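Local coordinates for freshwater cyanophage protein (Microcystis phage Mic1, PDB 6L2W) that is of unknown function but has a novel fold and is probably a structural protein of a freshwater cyanophage, at residues N54-C59 with R100-K105; M2-S7 with I23-K28; L45-E50 with E96-E101. All blocks are in the same frame, centred on the assembly; numbering follows the deposited sequence.

Contact 1 (N54-C59 with R100-K105)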
loop_
_atom_site.group_PDB
_atom_site.type_symbol
_atom_site.label_atom_id
_atom_site.label_comp_id
_atom_site.label_asym_id
_atom_site.label_seq_id
_atom_site.Cartn_x
_atom_site.Cartn_y
_atom_site.Cartn_z
ATOM N N ASN B 54 17.994 -1.222 13.137
ATOM C CA ASN B 54 17.693 0.202 13.247
ATOM C C ASN B 54 16.399 0.528 12.490
ATOM O O ASN B 54 15.633 1.367 12.901
ATOM C CB ASN B 54 18.850 1.071 12.742
ATOM C CG ASN B 54 20.094 0.960 13.604
ATOM O OD1 ASN B 54 21.210 0.901 13.081
ATOM N ND2 ASN B 54 19.916 0.920 14.918
ATOM N N VAL B 55 16.204 -0.107 11.349
ATOM C CA VAL B 55 15.011 0.089 10.557
ATOM C C VAL B 55 13.807 -0.422 11.365
ATOM O O VAL B 55 12.787 0.259 11.460
ATOM C CB VAL B 55 15.154 -0.600 9.185
ATOM C CG1 VAL B 55 13.811 -0.975 8.587
ATOM C CG2 VAL B 55 15.965 0.255 8.216
ATOM N N CYS B 56 13.935 -1.592 11.988
ATOM C CA CYS B 56 12.785 -2.149 12.706
ATOM C C CYS B 56 12.419 -1.289 13.912
ATOM O O CYS B 56 11.242 -1.197 14.281
ATOM C CB CYS B 56 13.044 -3.567 13.182
ATOM S SG CYS B 56 13.011 -4.753 11.820
ATOM N N GLU B 57 13.424 -0.683 14.508
ATOM C CA GLU B 57 13.244 0.109 15.725
ATOM C C GLU B 57 12.499 1.405 15.373
ATOM O O GLU B 57 11.618 1.886 16.119
ATOM C CB GLU B 57 14.601 0.402 16.371
ATOM C CG GLU B 57 15.176 -0.788 17.130
ATOM C CD GLU B 57 16.428 -0.525 17.966
ATOM O OE1 GLU B 57 17.504 -0.262 17.372
ATOM O OE2 GLU B 57 16.328 -0.601 19.214
ATOM N N TYR B 58 12.854 1.981 14.238
ATOM C CA TYR B 58 12.232 3.225 13.879
ATOM C C TYR B 58 10.771 2.951 13.469
ATOM O O TYR B 58 9.874 3.705 13.847
ATOM C CB TYR B 58 13.072 3.944 12.825
ATOM C CG TYR B 58 12.481 5.267 12.431
ATOM C CD1 TYR B 58 12.500 6.348 13.293
ATOM C CD2 TYR B 58 11.829 5.414 11.221
ATOM C CE1 TYR B 58 11.918 7.559 12.946
ATOM C CE2 TYR B 58 11.248 6.616 10.855
ATOM C CZ TYR B 58 11.285 7.692 11.719
ATOM O OH TYR B 58 10.710 8.874 11.335
ATOM N N CYS B 59 10.538 1.856 12.745
ATOM C CA CYS B 59 9.177 1.485 12.320
ATOM C C CYS B 59 8.278 1.222 13.538
ATOM O O CYS B 59 7.106 1.630 13.545
ATOM C CB CYS B 59 9.204 0.262 11.403
ATOM S SG CYS B 59 9.866 0.632 9.754
ATOM N N ARG B 100 10.346 -13.297 8.193
ATOM C CA ARG B 100 10.362 -13.937 9.499
ATOM C C ARG B 100 11.219 -13.111 10.468
ATOM O O ARG B 100 10.787 -12.791 11.588
ATOM C CB ARG B 100 10.869 -15.375 9.365
ATOM C CG ARG B 100 10.733 -16.209 10.635
ATOM C CD ARG B 100 10.579 -17.715 10.420
ATOM N NE ARG B 100 11.801 -18.443 10.079
ATOM C CZ ARG B 100 12.038 -19.048 8.908
ATOM N NH1 ARG B 100 11.195 -18.915 7.893
ATOM N NH2 ARG B 100 13.125 -19.789 8.758
ATOM N N GLU B 101 12.411 -12.733 10.042
ATOM C CA GLU B 101 13.300 -11.972 10.907
ATOM C C GLU B 101 12.639 -10.647 11.312
ATOM O O GLU B 101 12.707 -10.246 12.485
ATOM C CB GLU B 101 14.625 -11.679 10.215
ATOM C CG GLU B 101 15.517 -12.900 10.113
ATOM C CD GLU B 101 16.877 -12.673 9.462
ATOM O OE1 GLU B 101 17.333 -11.493 9.399
ATOM O OE2 GLU B 101 17.487 -13.683 9.033
ATOM N N ILE B 102 12.014 -9.972 10.340
ATOM C CA ILE B 102 11.457 -8.651 10.575
ATOM C C ILE B 102 10.280 -8.757 11.540
ATOM O O ILE B 102 10.173 -7.952 12.450
ATOM C CB ILE B 102 11.081 -7.953 9.258
ATOM C CG1 ILE B 102 12.362 -7.596 8.505
ATOM C CG2 ILE B 102 10.184 -6.733 9.502
ATOM C CD1 ILE B 102 12.139 -6.955 7.155
ATOM N N ASN B 103 9.440 -9.754 11.322
ATOM C CA ASN B 103 8.288 -10.008 12.161
ATOM C C ASN B 103 8.713 -10.344 13.598
ATOM O O ASN B 103 8.078 -9.859 14.542
ATOM C CB ASN B 103 7.426 -11.124 11.573
ATOM C CG ASN B 103 6.392 -10.603 10.596
ATOM O OD1 ASN B 103 5.967 -9.454 10.700
ATOM N ND2 ASN B 103 5.927 -11.455 9.694
ATOM N N LEU B 104 9.757 -11.157 13.776
ATOM C CA LEU B 104 10.233 -11.491 15.124
ATOM C C LEU B 104 10.657 -10.192 15.830
ATOM O O LEU B 104 10.231 -9.905 16.936
ATOM C CB LEU B 104 11.383 -12.510 15.045
ATOM C CG LEU B 104 12.165 -12.757 16.343
ATOM C CD1 LEU B 104 11.246 -13.242 17.446
ATOM C CD2 LEU B 104 13.310 -13.753 16.137
ATOM N N LYS B 105 11.456 -9.390 15.160
ATOM C CA LYS B 105 11.977 -8.175 15.753
ATOM C C LYS B 105 10.836 -7.194 16.061
ATOM O O LYS B 105 10.746 -6.672 17.181
ATOM C CB LYS B 105 13.030 -7.563 14.833
ATOM C CG LYS B 105 13.661 -6.288 15.367
ATOM C CD LYS B 105 14.660 -6.520 16.473
ATOM C CE LYS B 105 15.027 -5.230 17.169
ATOM N NZ LYS B 105 16.109 -5.427 18.158
#
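Cys56 and Lys105 meet because their first torsions turn each side chain toward the facing helix, 51-61 against 96-115. In Cys56, SG stands beside the backbone N (chi1 -73°), while the CG of Lys105 extends opposite its own backbone N (chi1 -179°), and a bend at chi2 turns the outer chain past Glu57. The evidence for a close fit is the distance from Cys56 CB to Lys105 CG, 3.5 Å. The sulfur rests near the same methylene, with Cys56 SG 3.9 Å from Lys105 CG. On its other flank the sulfur meets the branch methyl of Ile102, Cys56 SG to Ile102 CG2 being 4.2 Å. Further out, Glu57 CG comes to 4.4 Å from Lys105 CE.

The short axes approach to 10.2 Å with a signed crossing angle of -48°, so contact is confined to a few residues and buries 166 Å² in total. Leu109, one turn further along helix 96-115, also touches Cys56 and Glu57.

Chemically this is an apolar helix-helix contact with a charged margin: Glu57 OE2 and Lys105 NZ stay 4.9 Å apart, so their opposite charges probably add only a diffuse attraction to the packing of the cysteine CB and sulfur against the lysine methylenes.

Contact 2 (M2-S7 with I23-K28)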
loop_
_atom_site.group_PDB
_atom_site.type_symbol
_atom_site.label_atom_id
_atom_site.label_comp_id
_atom_site.label_asym_id
_atom_site.label_seq_id
_atom_site.Cartn_x
_atom_site.Cartn_y
_atom_site.Cartn_z
ATOM N N MET B 2 18.769 -6.598 -1.024
ATOM C CA MET B 2 17.411 -6.438 -0.537
ATOM C C MET B 2 17.225 -5.002 -0.078
ATOM O O MET B 2 18.161 -4.363 0.404
ATOM C CB MET B 2 17.098 -7.394 0.612
ATOM C CG MET B 2 16.483 -8.654 0.121
ATOM S SD MET B 2 16.260 -9.692 1.496
ATOM C CE MET B 2 16.359 -11.312 0.742
ATOM N N PHE B 3 16.002 -4.523 -0.242
ATOM C CA PHE B 3 15.678 -3.145 0.133
ATOM C C PHE B 3 14.326 -3.073 0.837
ATOM O O PHE B 3 13.465 -3.955 0.778
ATOM C CB PHE B 3 15.575 -2.209 -1.076
ATOM C CG PHE B 3 16.741 -2.246 -2.027
ATOM C CD1 PHE B 3 17.718 -1.264 -1.985
ATOM C CD2 PHE B 3 16.839 -3.243 -2.983
ATOM C CE1 PHE B 3 18.783 -1.290 -2.871
ATOM C CE2 PHE B 3 17.908 -3.269 -3.864
ATOM C CZ PHE B 3 18.875 -2.295 -3.808
ATOM N N VAL B 4 14.152 -1.888 1.348
ATOM C CA VAL B 4 13.203 -1.559 2.311
ATOM C C VAL B 4 12.806 -0.098 2.055
ATOM O O VAL B 4 13.688 0.753 1.780
ATOM C CB VAL B 4 13.844 -1.810 3.687
ATOM C CG1 VAL B 4 13.864 -0.581 4.570
ATOM C CG2 VAL B 4 13.216 -3.016 4.357
ATOM N N ARG B 5 11.495 0.170 2.075
ATOM C CA ARG B 5 10.984 1.524 1.912
ATOM C C ARG B 5 9.823 1.754 2.891
ATOM O O ARG B 5 8.961 0.899 3.117
ATOM C CB ARG B 5 10.523 1.743 0.464
ATOM C CG ARG B 5 10.057 3.161 0.181
ATOM C CD ARG B 5 9.946 3.462 -1.299
ATOM N NE ARG B 5 8.843 2.758 -1.915
ATOM C CZ ARG B 5 8.371 3.003 -3.131
ATOM N NH1 ARG B 5 8.887 3.969 -3.877
ATOM N NH2 ARG B 5 7.354 2.291 -3.583
ATOM N N LEU B 6 9.774 2.961 3.398
ATOM C CA LEU B 6 8.810 3.331 4.363
ATOM C C LEU B 6 7.901 4.378 3.730
ATOM O O LEU B 6 8.385 5.423 3.349
ATOM C CB LEU B 6 9.550 3.909 5.572
ATOM C CG LEU B 6 8.652 4.505 6.647
ATOM C CD1 LEU B 6 7.676 3.457 7.156
ATOM C CD2 LEU B 6 9.474 5.086 7.793
ATOM N N SER B 7 6.604 4.106 3.659
ATOM C CA SER B 7 5.687 5.052 3.060
ATOM C C SER B 7 4.727 5.635 4.106
ATOM O O SER B 7 4.460 5.026 5.158
ATOM C CB SER B 7 4.923 4.430 1.920
ATOM O OG SER B 7 5.801 3.796 1.006
ATOM N N ILE B 23 9.124 8.229 3.562
ATOM C CA ILE B 23 9.980 8.800 4.597
ATOM C C ILE B 23 11.395 8.309 4.304
ATOM O O ILE B 23 11.611 7.112 4.170
ATOM C CB ILE B 23 9.510 8.432 6.017
ATOM C CG1 ILE B 23 8.094 8.933 6.298
ATOM C CG2 ILE B 23 10.472 8.979 7.064
ATOM C CD1 ILE B 23 7.383 8.171 7.383
ATOM N N ASP B 24 12.344 9.219 4.125
ATOM C CA ASP B 24 13.705 8.749 3.821
ATOM C C ASP B 24 14.239 8.040 5.069
ATOM O O ASP B 24 14.260 8.631 6.128
ATOM C CB ASP B 24 14.633 9.888 3.384
ATOM C CG ASP B 24 16.040 9.396 3.097
ATOM O OD1 ASP B 24 16.760 9.036 4.086
ATOM O OD2 ASP B 24 16.390 9.314 1.892
ATOM N N LEU B 25 14.670 6.794 4.939
ATOM C CA LEU B 25 15.071 6.029 6.107
ATOM C C LEU B 25 16.466 6.433 6.624
ATOM O O LEU B 25 16.857 5.945 7.689
ATOM C CB LEU B 25 15.017 4.537 5.766
ATOM C CG LEU B 25 13.667 3.887 6.057
ATOM C CD1 LEU B 25 13.611 2.459 5.544
ATOM C CD2 LEU B 25 13.355 3.933 7.545
ATOM N N ASN B 26 17.202 7.309 5.929
ATOM C CA ASN B 26 18.471 7.867 6.471
ATOM C C ASN B 26 18.178 9.141 7.264
ATOM O O ASN B 26 18.442 9.203 8.452
ATOM C CB ASN B 26 19.500 8.185 5.380
ATOM C CG ASN B 26 20.055 6.950 4.710
ATOM O OD1 ASN B 26 20.001 6.819 3.489
ATOM N ND2 ASN B 26 20.582 6.039 5.504
ATOM N N THR B 27 17.608 10.134 6.592
ATOM C CA THR B 27 17.381 11.454 7.201
ATOM C C THR B 27 16.114 11.437 8.064
ATOM O O THR B 27 15.937 12.318 8.903
ATOM C CB THR B 27 17.313 12.590 6.164
ATOM O OG1 THR B 27 16.483 13.606 6.720
ATOM C CG2 THR B 27 16.737 12.209 4.818
ATOM N N LYS B 28 15.234 10.456 7.849
ATOM C CA LYS B 28 13.918 10.382 8.509
ATOM C C LYS B 28 13.069 11.606 8.131
ATOM O O LYS B 28 12.175 11.991 8.873
ATOM C CB LYS B 28 14.077 10.220 10.027
ATOM C CG LYS B 28 14.144 8.784 10.525
ATOM C CD LYS B 28 15.434 8.071 10.249
ATOM C CE LYS B 28 15.513 6.730 10.945
ATOM N NZ LYS B 28 16.737 5.986 10.562
HETATM O O HOH W 1 12.036 4.915 2.879
#
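The flat group that bridges the two segments is the peptide carbonyl of Leu6, which accepts the N-H of Ile23: Ile23 N to Leu6 O is 2.9 Å, nearly straight at 166°, with the donor tilted 24° out of the carbonyl plane. A water completes the link, accepting from Leu6 N at 3.0 Å and donating to Ile23 O at 2.6 Å, so it stands in for a second direct backbone bond.

A second flat group, the carboxylate of Asp24, fixes the turn that follows. Asn26 N and Thr27 N approach its OD1 from opposite faces of the plane, both on the anti side; Asn26 N to Asp24 OD1 is 2.6 Å and Thr27 N to Asp24 OD1 is 2.9 Å. This defines an Asx turn continued as an Asx motif. Within the same turn, Lys28 NZ donates a hydrogen bond to Leu25 O at 2.9 Å.

Leu6 supplies most of the apolar contact. Its CG lies anti to the backbone N (chi1 173°), which sends Leu6 CD2 obliquely against Ile23, 3.7 Å from Ile23 CD1, and Leu6 CD2 also faces Leu25 CD2 at 4.1 Å. Val4 and Leu25 cross at about a right angle through Val4 CG1 and Leu25 CD1, a pair modelled too tight for its exact spacing to be trusted. Val55 and Tyr58 of helix 51-61 cover Val4 and Leu6, and Leu45 packs on Leu25.

All four touching residues are buried where the antiparallel pairing of strands 2-12 and 17-23 gives way to a loop. The chemistry implies that one backbone bond and one bridging water satisfy the facing N-H and C=O groups of Leu6 and Ile23, while Leu25, packed on Val4 and Leu6, carries the contact onward past the strand end.

Contact 3 (L45-E50 with E96-E101)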
loop_
_atom_site.group_PDB
_atom_site.type_symbol
_atom_site.label_atom_id
_atom_site.label_comp_id
_atom_site.label_asym_id
_atom_site.label_seq_id
_atom_site.Cartn_x
_atom_site.Cartn_y
_atom_site.Cartn_z
ATOM N N LEU B 45 16.123 1.858 0.664
ATOM C CA LEU B 45 17.338 1.727 1.451
ATOM C C LEU B 45 17.817 0.285 1.339
ATOM O O LEU B 45 17.003 -0.626 1.495
ATOM C CB LEU B 45 17.042 2.071 2.914
ATOM C CG LEU B 45 18.148 1.727 3.915
ATOM C CD1 LEU B 45 19.343 2.664 3.762
ATOM C CD2 LEU B 45 17.613 1.766 5.341
ATOM N N GLU B 46 19.119 0.107 1.081
ATOM C CA GLU B 46 19.744 -1.218 1.031
ATOM C C GLU B 46 19.643 -1.829 2.423
ATOM O O GLU B 46 19.995 -1.185 3.388
ATOM C CB GLU B 46 21.214 -1.118 0.605
ATOM C CG GLU B 46 22.051 -2.347 0.970
ATOM C CD GLU B 46 23.484 -2.419 0.442
ATOM O OE1 GLU B 46 23.898 -1.530 -0.357
ATOM O OE2 GLU B 46 24.193 -3.382 0.828
ATOM N N LEU B 47 19.156 -3.049 2.524
ATOM C CA LEU B 47 18.965 -3.620 3.841
ATOM C C LEU B 47 20.177 -4.490 4.157
ATOM O O LEU B 47 20.472 -5.414 3.408
ATOM C CB LEU B 47 17.675 -4.441 3.876
ATOM C CG LEU B 47 17.301 -5.002 5.249
ATOM C CD1 LEU B 47 16.680 -3.928 6.119
ATOM C CD2 LEU B 47 16.358 -6.180 5.103
ATOM N N THR B 48 20.834 -4.178 5.267
ATOM C CA THR B 48 22.074 -4.851 5.660
ATOM C C THR B 48 21.872 -5.547 7.002
ATOM O O THR B 48 20.888 -5.313 7.699
ATOM C CB THR B 48 23.259 -3.877 5.735
ATOM O OG1 THR B 48 23.009 -2.829 6.680
ATOM C CG2 THR B 48 23.560 -3.264 4.388
ATOM N N ALA B 49 22.839 -6.380 7.347
ATOM C CA ALA B 49 22.788 -7.142 8.578
ATOM C C ALA B 49 22.873 -6.198 9.778
ATOM O O ALA B 49 22.373 -6.544 10.838
ATOM C CB ALA B 49 23.902 -8.156 8.613
ATOM N N GLU B 50 23.471 -5.017 9.584
ATOM C CA GLU B 50 23.658 -4.052 10.675
ATOM C C GLU B 50 22.439 -3.118 10.788
ATOM O O GLU B 50 21.958 -2.875 11.914
ATOM C CB GLU B 50 24.981 -3.280 10.533
ATOM C CG GLU B 50 25.290 -2.740 9.142
ATOM C CD GLU B 50 26.236 -3.584 8.293
ATOM O OE1 GLU B 50 26.334 -4.808 8.536
ATOM O OE2 GLU B 50 26.871 -3.020 7.373
ATOM N N GLU B 96 10.978 -15.096 2.452
ATOM C CA GLU B 96 10.315 -15.670 3.619
ATOM C C GLU B 96 11.204 -15.517 4.866
ATOM O O GLU B 96 10.686 -15.238 5.956
ATOM C CB GLU B 96 9.946 -17.141 3.372
ATOM C CG GLU B 96 8.613 -17.326 2.655
ATOM C CD GLU B 96 8.632 -18.064 1.320
ATOM O OE1 GLU B 96 8.478 -17.399 0.260
ATOM O OE2 GLU B 96 8.775 -19.306 1.340
ATOM N N VAL B 97 12.519 -15.715 4.706
ATOM C CA VAL B 97 13.471 -15.699 5.844
ATOM C C VAL B 97 13.589 -14.259 6.367
ATOM O O VAL B 97 13.486 -14.063 7.563
ATOM C CB VAL B 97 14.843 -16.313 5.471
ATOM C CG1 VAL B 97 15.925 -16.031 6.513
ATOM C CG2 VAL B 97 14.729 -17.817 5.239
ATOM N N LYS B 98 13.772 -13.263 5.495
ATOM C CA LYS B 98 13.861 -11.879 5.964
ATOM C C LYS B 98 12.532 -11.418 6.559
ATOM O O LYS B 98 12.544 -10.601 7.471
ATOM C CB LYS B 98 14.293 -10.884 4.886
ATOM C CG LYS B 98 15.797 -10.659 4.814
ATOM C CD LYS B 98 16.419 -10.018 6.055
ATOM C CE LYS B 98 17.912 -10.262 6.156
ATOM N NZ LYS B 98 18.632 -9.053 6.630
ATOM N N ILE B 99 11.415 -11.928 6.050
ATOM C CA ILE B 99 10.114 -11.514 6.556
ATOM C C ILE B 99 9.967 -12.034 7.985
ATOM O O ILE B 99 9.535 -11.288 8.848
ATOM C CB ILE B 99 8.974 -11.974 5.625
ATOM C CG1 ILE B 99 8.974 -11.150 4.337
ATOM C CG2 ILE B 99 7.617 -11.909 6.311
ATOM C CD1 ILE B 99 8.232 -11.802 3.195
ATOM N N ARG B 100 10.346 -13.297 8.193
ATOM C CA ARG B 100 10.362 -13.937 9.499
ATOM C C ARG B 100 11.219 -13.111 10.468
ATOM O O ARG B 100 10.787 -12.791 11.588
ATOM C CB ARG B 100 10.869 -15.375 9.365
ATOM C CG ARG B 100 10.733 -16.209 10.635
ATOM C CD ARG B 100 10.579 -17.715 10.420
ATOM N NE ARG B 100 11.801 -18.443 10.079
ATOM C CZ ARG B 100 12.038 -19.048 8.908
ATOM N NH1 ARG B 100 11.195 -18.915 7.893
ATOM N NH2 ARG B 100 13.125 -19.789 8.758
ATOM N N GLU B 101 12.411 -12.733 10.042
ATOM C CA GLU B 101 13.300 -11.972 10.907
ATOM C C GLU B 101 12.639 -10.647 11.312
ATOM O O GLU B 101 12.707 -10.246 12.485
ATOM C CB GLU B 101 14.625 -11.679 10.215
ATOM C CG GLU B 101 15.517 -12.900 10.113
ATOM C CD GLU B 101 16.877 -12.673 9.462
ATOM O OE1 GLU B 101 17.333 -11.493 9.399
ATOM O OE2 GLU B 101 17.487 -13.683 9.033
#
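Leu47 and Lys98 reach toward each other tip to tip across the interface between segment 45-50 and the first turns of helix 96-115. From segment 45-50, Leu47 projects its CD2 methyl, its CG being anti to the backbone N at chi1 -175°. From the helix side, Lys98 comes forward on a chain bent at chi2 and again at chi4. Both ends of its outer section reach the methyl: Leu47 CD2 lies 4.0 Å from Lys98 CD and equally 4.0 Å from Lys98 NZ. The backbones stay well apart, with the nearest CA atoms, those of Leu47 and Lys98, separated by 9.9 Å, and the two segments bury 98 Å² together. Side chains therefore do most of the spanning.

The lysine tip turns toward Glu101 of its own helix, where Lys98 NZ and Glu101 OE1, 3.9 Å apart, make a long, weak ion pair. Leu87 of strand 83-89 touches both Leu47 and Lys98, and Met2 also packs on the lysine. Next to Leu47, the Thr48 side chain caps a backbone N at the start of helix 51-61 while its own N bonds to Asn51 OD1, consistent with a capping box.

With no hydrogen bond across the segments, the lysine packs on the leucine methyl with its CD methylene and NZ end, and its charge is probably moderated by the glutamate one turn on.

Contacts 1 and 3 lie close together, their centres about 8 Å apart, and both end on helix 96-115, sharing Arg100 and Glu101. The centre of contact 2 is about 13 Å from the centres of contacts 1 and 3. Helix 51-61 joins contacts 1 and 2 through its other face: Tyr58 CZ is 3.3 Å from Lys28 CG, and Tyr58 makes a cation-pi contact with that lysine. Contacts 2 and 3 meet through the sheet, where Met2 O and Leu47 N are 2.7 Å apart, a probable hydrogen bond. Val55 CG2 packs 3.6 Å from Leu45 CD2, linking contacts 1 and 3. Together they connect the sheet with both helices within one chain.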